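Local coordinates for DNA mismatch repair protein MUTS (Thermus aquaticus, PDB 1EWQ) that takes part in DNA mismatch repair, binding mismatched duplex DNA and hydrolysing ATP weakly, at residues 164-176 with 244-258. Residues are numbered along the deposited sequence; the frame is centred on the assembly and turned at random.
Sequences SALYDELFRHRPA and YDPGAFMRLPEATLR. With EDO (1,2-ethanediol), chain G.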
ATOM      1  N   SER C 164      -6.596  26.616  14.801  1.00 36.16           N
ATOM      2  CA  SER C 164      -5.895  26.701  13.531  1.00 35.36           C
ATOM      3  C   SER C 164      -4.385  26.625  13.747  1.00 34.72           C
ATOM      4  O   SER C 164      -3.700  25.826  13.109  1.00 34.63           O
ATOM      5  CB  SER C 164      -6.233  28.018  12.836  1.00 35.62           C
ATOM      6  OG  SER C 164      -6.750  27.775  11.548  1.00 36.68           O
ATOM      7  N   ALA C 165      -3.878  27.466  14.645  1.00 33.87           N
ATOM      8  CA  ALA C 165      -2.454  27.506  14.945  1.00 33.20           C
ATOM      9  C   ALA C 165      -2.006  26.197  15.580  1.00 32.49           C
ATOM     10  O   ALA C 165      -0.898  25.726  15.334  1.00 32.52           O
ATOM     11  CB  ALA C 165      -2.141  28.673  15.868  1.00 33.11           C
ATOM     12  N   LEU C 166      -2.863  25.610  16.404  1.00 31.69           N
ATOM     13  CA  LEU C 166      -2.516  24.341  17.028  1.00 31.20           C
ATOM     14  C   LEU C 166      -2.265  23.334  15.916  1.00 30.69           C
ATOM     15  O   LEU C 166      -1.187  22.755  15.827  1.00 30.29           O
ATOM     16  CB  LEU C 166      -3.649  23.830  17.917  1.00 31.10           C
ATOM     17  CG  LEU C 166      -3.497  22.349  18.298  1.00 31.79           C
ATOM     18  CD1 LEU C 166      -2.282  22.172  19.224  1.00 31.22           C
ATOM     19  CD2 LEU C 166      -4.776  21.856  18.961  1.00 31.69           C
ATOM     20  N   TYR C 167      -3.270  23.135  15.069  1.00 30.25           N
ATOM     21  CA  TYR C 167      -3.141  22.193  13.971  1.00 30.38           C
ATOM     22  C   TYR C 167      -1.898  22.442  13.126  1.00 29.81           C
ATOM     23  O   TYR C 167      -1.198  21.492  12.782  1.00 29.82           O
ATOM     24  CB  TYR C 167      -4.395  22.205  13.091  1.00 31.53           C
ATOM     25  CG  TYR C 167      -5.613  21.575  13.756  1.00 32.76           C
ATOM     26  CD1 TYR C 167      -5.509  20.946  15.001  1.00 33.41           C
ATOM     27  CD2 TYR C 167      -6.863  21.613  13.143  1.00 33.25           C
ATOM     28  CE1 TYR C 167      -6.628  20.372  15.627  1.00 34.07           C
ATOM     29  CE2 TYR C 167      -7.982  21.045  13.752  1.00 34.22           C
ATOM     30  CZ  TYR C 167      -7.858  20.428  14.994  1.00 34.38           C
ATOM     31  OH  TYR C 167      -8.972  19.890  15.601  1.00 35.37           O
ATOM     32  N   ASP C 168      -1.606  23.701  12.805  1.00 28.67           N
ATOM     33  CA  ASP C 168      -0.415  23.985  12.010  1.00 28.38           C
ATOM     34  C   ASP C 168       0.864  23.605  12.738  1.00 27.83           C
ATOM     35  O   ASP C 168       1.789  23.075  12.130  1.00 27.40           O
ATOM     36  CB  ASP C 168      -0.331  25.462  11.620  1.00 28.18           C
ATOM     37  CG  ASP C 168      -1.241  25.815  10.471  1.00 28.08           C
ATOM     38  OD1 ASP C 168      -1.531  24.932   9.640  1.00 28.14           O
ATOM     39  OD2 ASP C 168      -1.649  26.988  10.388  1.00 28.18           O
ATOM     40  N   GLU C 169       0.924  23.886  14.037  1.00 27.75           N
ATOM     41  CA  GLU C 169       2.111  23.553  14.813  1.00 27.44           C
ATOM     42  C   GLU C 169       2.293  22.053  14.832  1.00 26.99           C
ATOM     43  O   GLU C 169       3.409  21.553  14.756  1.00 26.35           O
ATOM     44  CB  GLU C 169       2.003  24.051  16.259  1.00 27.42           C
ATOM     45  CG  GLU C 169       2.726  25.343  16.537  1.00 27.95           C
ATOM     46  CD  GLU C 169       4.169  25.349  16.053  1.00 27.90           C
ATOM     47  OE1 GLU C 169       5.018  24.622  16.599  1.00 27.95           O
ATOM     48  OE2 GLU C 169       4.448  26.097  15.108  1.00 28.77           O
ATOM     49  N   LEU C 170       1.181  21.342  14.939  1.00 27.08           N
ATOM     50  CA  LEU C 170       1.205  19.886  14.979  1.00 27.28           C
ATOM     51  C   LEU C 170       1.691  19.341  13.635  1.00 26.95           C
ATOM     52  O   LEU C 170       2.580  18.492  13.585  1.00 26.76           O
ATOM     53  CB  LEU C 170      -0.200  19.350  15.309  1.00 28.03           C
ATOM     54  CG  LEU C 170      -0.435  17.863  15.640  1.00 28.45           C
ATOM     55  CD1 LEU C 170      -0.030  17.012  14.465  1.00 29.27           C
ATOM     56  CD2 LEU C 170       0.348  17.466  16.867  1.00 28.31           C
ATOM     57  N   PHE C 171       1.130  19.850  12.543  1.00 26.44           N
ATOM     58  CA  PHE C 171       1.517  19.374  11.220  1.00 26.07           C
ATOM     59  C   PHE C 171       3.000  19.553  10.877  1.00 26.04           C
ATOM     60  O   PHE C 171       3.629  18.633  10.359  1.00 25.93           O
ATOM     61  CB  PHE C 171       0.697  20.054  10.138  1.00 26.00           C
ATOM     62  CG  PHE C 171       0.961  19.512   8.780  1.00 26.03           C
ATOM     63  CD1 PHE C 171       0.295  18.378   8.335  1.00 26.04           C
ATOM     64  CD2 PHE C 171       1.919  20.096   7.959  1.00 26.04           C
ATOM     65  CE1 PHE C 171       0.579  17.831   7.097  1.00 26.04           C
ATOM     66  CE2 PHE C 171       2.211  19.549   6.711  1.00 26.25           C
ATOM     67  CZ  PHE C 171       1.543  18.419   6.281  1.00 25.65           C
ATOM     68  N   ARG C 172       3.560  20.728  11.145  1.00 25.75           N
ATOM     69  CA  ARG C 172       4.968  20.937  10.826  1.00 26.25           C
ATOM     70  C   ARG C 172       5.882  19.943  11.559  1.00 25.92           C
ATOM     71  O   ARG C 172       7.018  19.740  11.153  1.00 26.17           O
ATOM     72  CB  ARG C 172       5.401  22.393  11.118  1.00 26.82           C
ATOM     73  CG  ARG C 172       4.738  23.031  12.329  1.00 27.71           C
ATOM     74  CD  ARG C 172       5.421  24.309  12.864  1.00 28.63           C
ATOM     75  NE  ARG C 172       6.071  25.161  11.862  1.00 29.21           N
ATOM     76  CZ  ARG C 172       6.234  26.478  12.002  1.00 29.63           C
ATOM     77  NH1 ARG C 172       5.778  27.087  13.095  1.00 29.89           N
ATOM     78  NH2 ARG C 172       6.873  27.191  11.076  1.00 28.10           N
ATOM     79  N   HIS C 173       5.393  19.319  12.628  1.00 25.53           N
ATOM     80  CA  HIS C 173       6.210  18.354  13.364  1.00 25.42           C
ATOM     81  C   HIS C 173       5.969  16.920  12.931  1.00 25.97           C
ATOM     82  O   HIS C 173       6.764  16.042  13.244  1.00 26.04           O
ATOM     83  CB  HIS C 173       5.965  18.465  14.868  1.00 24.91           C
ATOM     84  CG  HIS C 173       6.512  19.718  15.477  1.00 23.90           C
ATOM     85  ND1 HIS C 173       7.810  19.822  15.931  1.00 23.93           N
ATOM     86  CD2 HIS C 173       5.948  20.932  15.670  1.00 23.03           C
ATOM     87  CE1 HIS C 173       8.020  21.047  16.378  1.00 23.32           C
ATOM     88  NE2 HIS C 173       6.905  21.741  16.230  1.00 23.56           N
ATOM     89  N   ARG C 174       4.877  16.689  12.208  1.00 26.81           N
ATOM     90  CA  ARG C 174       4.531  15.358  11.743  1.00 27.86           C
ATOM     91  C   ARG C 174       4.784  14.301  12.821  1.00 28.23           C
ATOM     92  O   ARG C 174       5.620  13.405  12.657  1.00 28.45           O
ATOM     93  CB  ARG C 174       5.315  15.033  10.461  1.00 29.12           C
ATOM     94  CG  ARG C 174       4.854  15.840   9.221  1.00 30.93           C
ATOM     95  CD  ARG C 174       3.387  15.528   8.830  1.00 32.43           C
ATOM     96  NE  ARG C 174       2.476  15.760   9.947  1.00 34.13           N
ATOM     97  CZ  ARG C 174       1.220  15.322  10.026  1.00 35.12           C
ATOM     98  NH1 ARG C 174       0.674  14.616   9.036  1.00 36.25           N
ATOM     99  NH2 ARG C 174       0.512  15.568  11.120  1.00 34.78           N
ATOM    100  N   PRO C 175       4.054  14.392  13.946  1.00 28.29           N
ATOM    101  CA  PRO C 175       4.195  13.448  15.058  1.00 27.86           C
ATOM    102  C   PRO C 175       3.862  12.049  14.575  1.00 27.95           C
ATOM    103  O   PRO C 175       3.116  11.890  13.617  1.00 27.81           O
ATOM    104  CB  PRO C 175       3.178  13.953  16.067  1.00 27.82           C
ATOM    105  CG  PRO C 175       2.078  14.448  15.175  1.00 28.19           C
ATOM    106  CD  PRO C 175       2.844  15.214  14.112  1.00 28.06           C
ATOM    107  N   ALA C 176       4.413  11.039  15.232  1.00 27.72           N
ATOM    108  CA  ALA C 176       4.147   9.663  14.839  1.00 28.09           C
ATOM    109  C   ALA C 176       3.012   9.089  15.680  1.00 28.02           C
ATOM    110  O   ALA C 176       2.393   8.087  15.315  1.00 28.20           O
ATOM    111  CB  ALA C 176       5.418   8.814  15.006  1.00 28.09           C
ATOM    112  N   TYR C 244       8.684  27.068  23.941  1.00 26.87           N
ATOM    113  CA  TYR C 244       9.029  28.000  22.871  1.00 26.69           C
ATOM    114  C   TYR C 244       7.878  28.866  22.366  1.00 26.92           C
ATOM    115  O   TYR C 244       6.741  28.754  22.830  1.00 26.75           O
ATOM    116  CB  TYR C 244       9.667  27.231  21.701  1.00 26.74           C
ATOM    117  CG  TYR C 244       8.729  26.303  20.957  1.00 26.19           C
ATOM    118  CD1 TYR C 244       8.091  26.722  19.792  1.00 26.08           C
ATOM    119  CD2 TYR C 244       8.470  25.006  21.423  1.00 26.22           C
ATOM    120  CE1 TYR C 244       7.219  25.883  19.104  1.00 25.84           C
ATOM    121  CE2 TYR C 244       7.593  24.155  20.743  1.00 25.54           C
ATOM    122  CZ  TYR C 244       6.978  24.608  19.584  1.00 25.82           C
ATOM    123  OH  TYR C 244       6.129  23.795  18.888  1.00 25.98           O
ATOM    124  N   ASP C 245       8.198  29.742  21.418  1.00 26.75           N
ATOM    125  CA  ASP C 245       7.216  30.636  20.831  1.00 27.18           C
ATOM    126  C   ASP C 245       7.260  30.562  19.310  1.00 27.10           C
ATOM    127  O   ASP C 245       8.207  31.033  18.687  1.00 27.03           O
ATOM    128  CB  ASP C 245       7.484  32.071  21.280  1.00 27.37           C
ATOM    129  CG  ASP C 245       6.497  33.060  20.692  1.00 27.90           C
ATOM    130  OD1 ASP C 245       5.529  32.638  20.009  1.00 27.81           O
ATOM    131  OD2 ASP C 245       6.694  34.270  20.922  1.00 28.67           O
ATOM    132  N   PRO C 246       6.225  29.968  18.691  1.00 27.14           N
ATOM    133  CA  PRO C 246       6.179  29.850  17.229  1.00 26.83           C
ATOM    134  C   PRO C 246       6.128  31.220  16.564  1.00 26.32           C
ATOM    135  O   PRO C 246       6.541  31.382  15.417  1.00 26.41           O
ATOM    136  CB  PRO C 246       4.920  29.020  16.989  1.00 27.02           C
ATOM    137  CG  PRO C 246       4.048  29.381  18.165  1.00 27.41           C
ATOM    138  CD  PRO C 246       5.032  29.364  19.306  1.00 27.15           C
ATOM    139  N   GLY C 247       5.648  32.208  17.308  1.00 26.21           N
ATOM    140  CA  GLY C 247       5.567  33.556  16.775  1.00 25.86           C
ATOM    141  C   GLY C 247       6.942  34.163  16.560  1.00 25.85           C
ATOM    142  O   GLY C 247       7.078  35.187  15.897  1.00 26.30           O
ATOM    143  N   ALA C 248       7.968  33.533  17.120  1.00 25.87           N
ATOM    144  CA  ALA C 248       9.327  34.035  16.986  1.00 25.83           C
ATOM    145  C   ALA C 248      10.017  33.513  15.726  1.00 25.48           C
ATOM    146  O   ALA C 248      11.171  33.832  15.470  1.00 25.51           O
ATOM    147  CB  ALA C 248      10.143  33.665  18.228  1.00 25.82           C
ATOM    148  N   PHE C 249       9.307  32.704  14.948  1.00 25.24           N
ATOM    149  CA  PHE C 249       9.863  32.153  13.722  1.00 24.83           C
ATOM    150  C   PHE C 249       8.926  32.407  12.550  1.00 24.97           C
ATOM    151  O   PHE C 249       7.824  32.924  12.717  1.00 24.77           O
ATOM    152  CB  PHE C 249      10.079  30.640  13.863  1.00 24.58           C
ATOM    153  CG  PHE C 249      10.910  30.254  15.046  1.00 24.07           C
ATOM    154  CD1 PHE C 249      10.306  29.913  16.257  1.00 23.89           C
ATOM    155  CD2 PHE C 249      12.299  30.238  14.958  1.00 23.72           C
ATOM    156  CE1 PHE C 249      11.077  29.561  17.366  1.00 23.75           C
ATOM    157  CE2 PHE C 249      13.075  29.889  16.055  1.00 24.10           C
ATOM    158  CZ  PHE C 249      12.464  29.549  17.265  1.00 23.61           C
HETATM  159  N   MSE C 250       9.367  32.047  11.355  1.00 25.25           N
HETATM  160  CA  MSE C 250       8.522  32.221  10.186  1.00 25.54           C
HETATM  161  C   MSE C 250       7.356  31.244  10.261  1.00 25.53           C
HETATM  162  O   MSE C 250       7.540  30.056  10.537  1.00 25.61           O
HETATM  163  CB  MSE C 250       9.296  31.953   8.901  1.00 26.17           C
HETATM  164  CG  MSE C 250       8.430  32.085   7.658  1.00 26.77           C
HETATM  165 SE   MSE C 250       9.222  31.283   6.096  1.00 29.04          SE
HETATM  166  CE  MSE C 250      10.386  32.692   5.581  1.00 26.05           C
ATOM    167  N   ARG C 251       6.158  31.749  10.008  1.00 25.48           N
ATOM    168  CA  ARG C 251       4.961  30.922  10.016  1.00 25.43           C
ATOM    169  C   ARG C 251       4.890  30.110   8.713  1.00 25.02           C
ATOM    170  O   ARG C 251       5.040  30.665   7.618  1.00 24.33           O
ATOM    171  CB  ARG C 251       3.717  31.806  10.115  1.00 26.65           C
ATOM    172  CG  ARG C 251       3.634  32.682  11.360  1.00 28.94           C
ATOM    173  CD  ARG C 251       3.256  31.845  12.560  1.00 31.43           C
ATOM    174  NE  ARG C 251       2.960  32.655  13.737  1.00 33.13           N
ATOM    175  CZ  ARG C 251       2.336  32.195  14.821  1.00 33.63           C
ATOM    176  NH1 ARG C 251       1.935  30.927  14.887  1.00 33.36           N
ATOM    177  NH2 ARG C 251       2.111  33.012  15.839  1.00 34.55           N
ATOM    178  N   LEU C 252       4.655  28.805   8.843  1.00 24.40           N
ATOM    179  CA  LEU C 252       4.518  27.909   7.693  1.00 24.49           C
ATOM    180  C   LEU C 252       3.279  27.019   7.861  1.00 24.41           C
ATOM    181  O   LEU C 252       3.380  25.861   8.265  1.00 24.41           O
ATOM    182  CB  LEU C 252       5.759  27.027   7.536  1.00 24.24           C
ATOM    183  CG  LEU C 252       7.065  27.715   7.129  1.00 24.69           C
ATOM    184  CD1 LEU C 252       8.195  26.691   7.156  1.00 24.56           C
ATOM    185  CD2 LEU C 252       6.930  28.327   5.749  1.00 24.02           C
ATOM    186  N   PRO C 253       2.092  27.562   7.565  1.00 24.06           N
ATOM    187  CA  PRO C 253       0.847  26.797   7.689  1.00 23.69           C
ATOM    188  C   PRO C 253       0.939  25.465   6.951  1.00 23.49           C
ATOM    189  O   PRO C 253       1.761  25.301   6.049  1.00 23.11           O
ATOM    190  CB  PRO C 253      -0.193  27.722   7.056  1.00 23.84           C
ATOM    191  CG  PRO C 253       0.325  29.076   7.381  1.00 24.00           C
ATOM    192  CD  PRO C 253       1.819  28.940   7.121  1.00 24.25           C
ATOM    193  N   GLU C 254       0.093  24.516   7.339  1.00 23.34           N
ATOM    194  CA  GLU C 254       0.067  23.217   6.684  1.00 23.49           C
ATOM    195  C   GLU C 254      -0.187  23.371   5.181  1.00 22.91           C
ATOM    196  O   GLU C 254       0.453  22.712   4.362  1.00 22.72           O
ATOM    197  CB  GLU C 254      -1.030  22.331   7.285  1.00 23.88           C
ATOM    198  CG  GLU C 254      -1.103  20.943   6.641  1.00 25.15           C
ATOM    199  CD  GLU C 254      -2.199  20.070   7.241  1.00 25.94           C
ATOM    200  OE1 GLU C 254      -2.430  20.159   8.473  1.00 26.03           O
ATOM    201  OE2 GLU C 254      -2.810  19.286   6.478  1.00 26.46           O
ATOM    202  N   ALA C 255      -1.125  24.239   4.823  1.00 22.51           N
ATOM    203  CA  ALA C 255      -1.453  24.452   3.414  1.00 22.42           C
ATOM    204  C   ALA C 255      -0.207  24.828   2.618  1.00 22.51           C
ATOM    205  O   ALA C 255      -0.003  24.361   1.499  1.00 22.56           O
ATOM    206  CB  ALA C 255      -2.509  25.545   3.285  1.00 22.42           C
ATOM    207  N   THR C 256       0.623  25.672   3.218  1.00 22.30           N
ATOM    208  CA  THR C 256       1.858  26.134   2.597  1.00 21.93           C
ATOM    209  C   THR C 256       2.893  25.020   2.480  1.00 22.09           C
ATOM    210  O   THR C 256       3.474  24.810   1.415  1.00 21.77           O
ATOM    211  CB  THR C 256       2.469  27.289   3.409  1.00 21.64           C
ATOM    212  OG1 THR C 256       1.611  28.430   3.324  1.00 21.12           O
ATOM    213  CG2 THR C 256       3.857  27.637   2.895  1.00 21.38           C
ATOM    214  N   LEU C 257       3.136  24.323   3.586  1.00 22.38           N
ATOM    215  CA  LEU C 257       4.099  23.228   3.582  1.00 23.01           C
ATOM    216  C   LEU C 257       3.706  22.209   2.526  1.00 23.66           C
ATOM    217  O   LEU C 257       4.576  21.652   1.860  1.00 24.08           O
ATOM    218  CB  LEU C 257       4.176  22.563   4.960  1.00 22.48           C
ATOM    219  CG  LEU C 257       4.885  23.381   6.044  1.00 22.21           C
ATOM    220  CD1 LEU C 257       4.806  22.663   7.363  1.00 21.35           C
ATOM    221  CD2 LEU C 257       6.334  23.607   5.644  1.00 21.73           C
ATOM    222  N   ARG C 258       2.401  21.984   2.365  1.00 23.85           N
ATOM    223  CA  ARG C 258       1.889  21.037   1.371  1.00 24.75           C
ATOM    224  C   ARG C 258       1.989  21.586  -0.051  1.00 24.99           C
ATOM    225  O   ARG C 258       2.432  20.877  -0.960  1.00 24.94           O
ATOM    226  CB  ARG C 258       0.419  20.680   1.648  1.00 25.22           C
ATOM    227  CG  ARG C 258       0.176  19.696   2.794  1.00 26.71           C
ATOM    228  CD  ARG C 258      -1.321  19.415   2.978  1.00 27.63           C
ATOM    229  NE  ARG C 258      -1.586  18.355   3.949  1.00 28.84           N
ATOM    230  CZ  ARG C 258      -1.268  17.072   3.767  1.00 29.33           C
ATOM    231  NH1 ARG C 258      -0.669  16.685   2.649  1.00 29.79           N
ATOM    232  NH2 ARG C 258      -1.551  16.170   4.699  1.00 29.65           N
TER
HETATM  233  C1  EDO G 902       2.840  28.417  11.383  1.00 64.10           C
HETATM  234  O1  EDO G 902       1.521  28.994  11.535  1.00 64.27           O
HETATM  235  C2  EDO G 902       2.844  26.991  11.862  1.00 64.61           C
HETATM  236  O2  EDO G 902       3.492  26.181  10.900  1.00 64.51           O
HETATM  237  O   HOH W   1      -2.842  25.166   7.004  1.00 30.53           O
HETATM  238  O   HOH W   2       6.245  29.534  13.498  1.00 34.99           O
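Arg172 reaches from helix 164-173 toward the 244-258 segment, and its NH2 donates to the backbone O of Met250 at 3.0 Å, in the carbonyl plane and in the plane of the guanidinium. Arg172 NH1 makes a salt bridge to Glu169 OE2 at 2.6 Å, one turn back on the same helix, and also gives a bond to a water shared with Pro246 O. With both ends engaged at its edge, the guanidinium is probably restrained from turning; an ethanediol, probably from the crystallisation liquor, lies over one face. Replacing Arg172 with a leucine would probably leave the carboxylate of Glu169 without its charged mate and Met250 O without this donor.

Glu169 has a second job. Its chain bends at chi2 (-50°), and Glu169 OE1 accepts from Tyr244 OH at 2.7 Å, on the anti side of the carboxylate, while Pro246 CB packs against OE2.

Where the loop ends, the backbone N of Glu254 donates to Asp168 OD1 at 2.8 Å. The bond is nearly straight (172°), yet it comes from above the carboxylate plane; this amide belongs to the first turn of the helix that follows Pro253, its N-cap residue. Phe171 lays one ring face against Glu254, whose carboxylate stacks 16° from parallel. Arg258 NE binds Glu254 OE2 at 3.0 Å as part of a salt bridge, while Glu254 OE1 pairs with Arg197. Leu257 CD1 meets the Phe171 ring at its edge, and Arg174 CD lies over the opposite face.

Helix 163-173 thus packs between strands 134-139, 143-149 and 154-160 of the mixed sheet of the alpha/beta MutS domain II and the segment running from the sheet's edge strand 242-243 to helix 254-259.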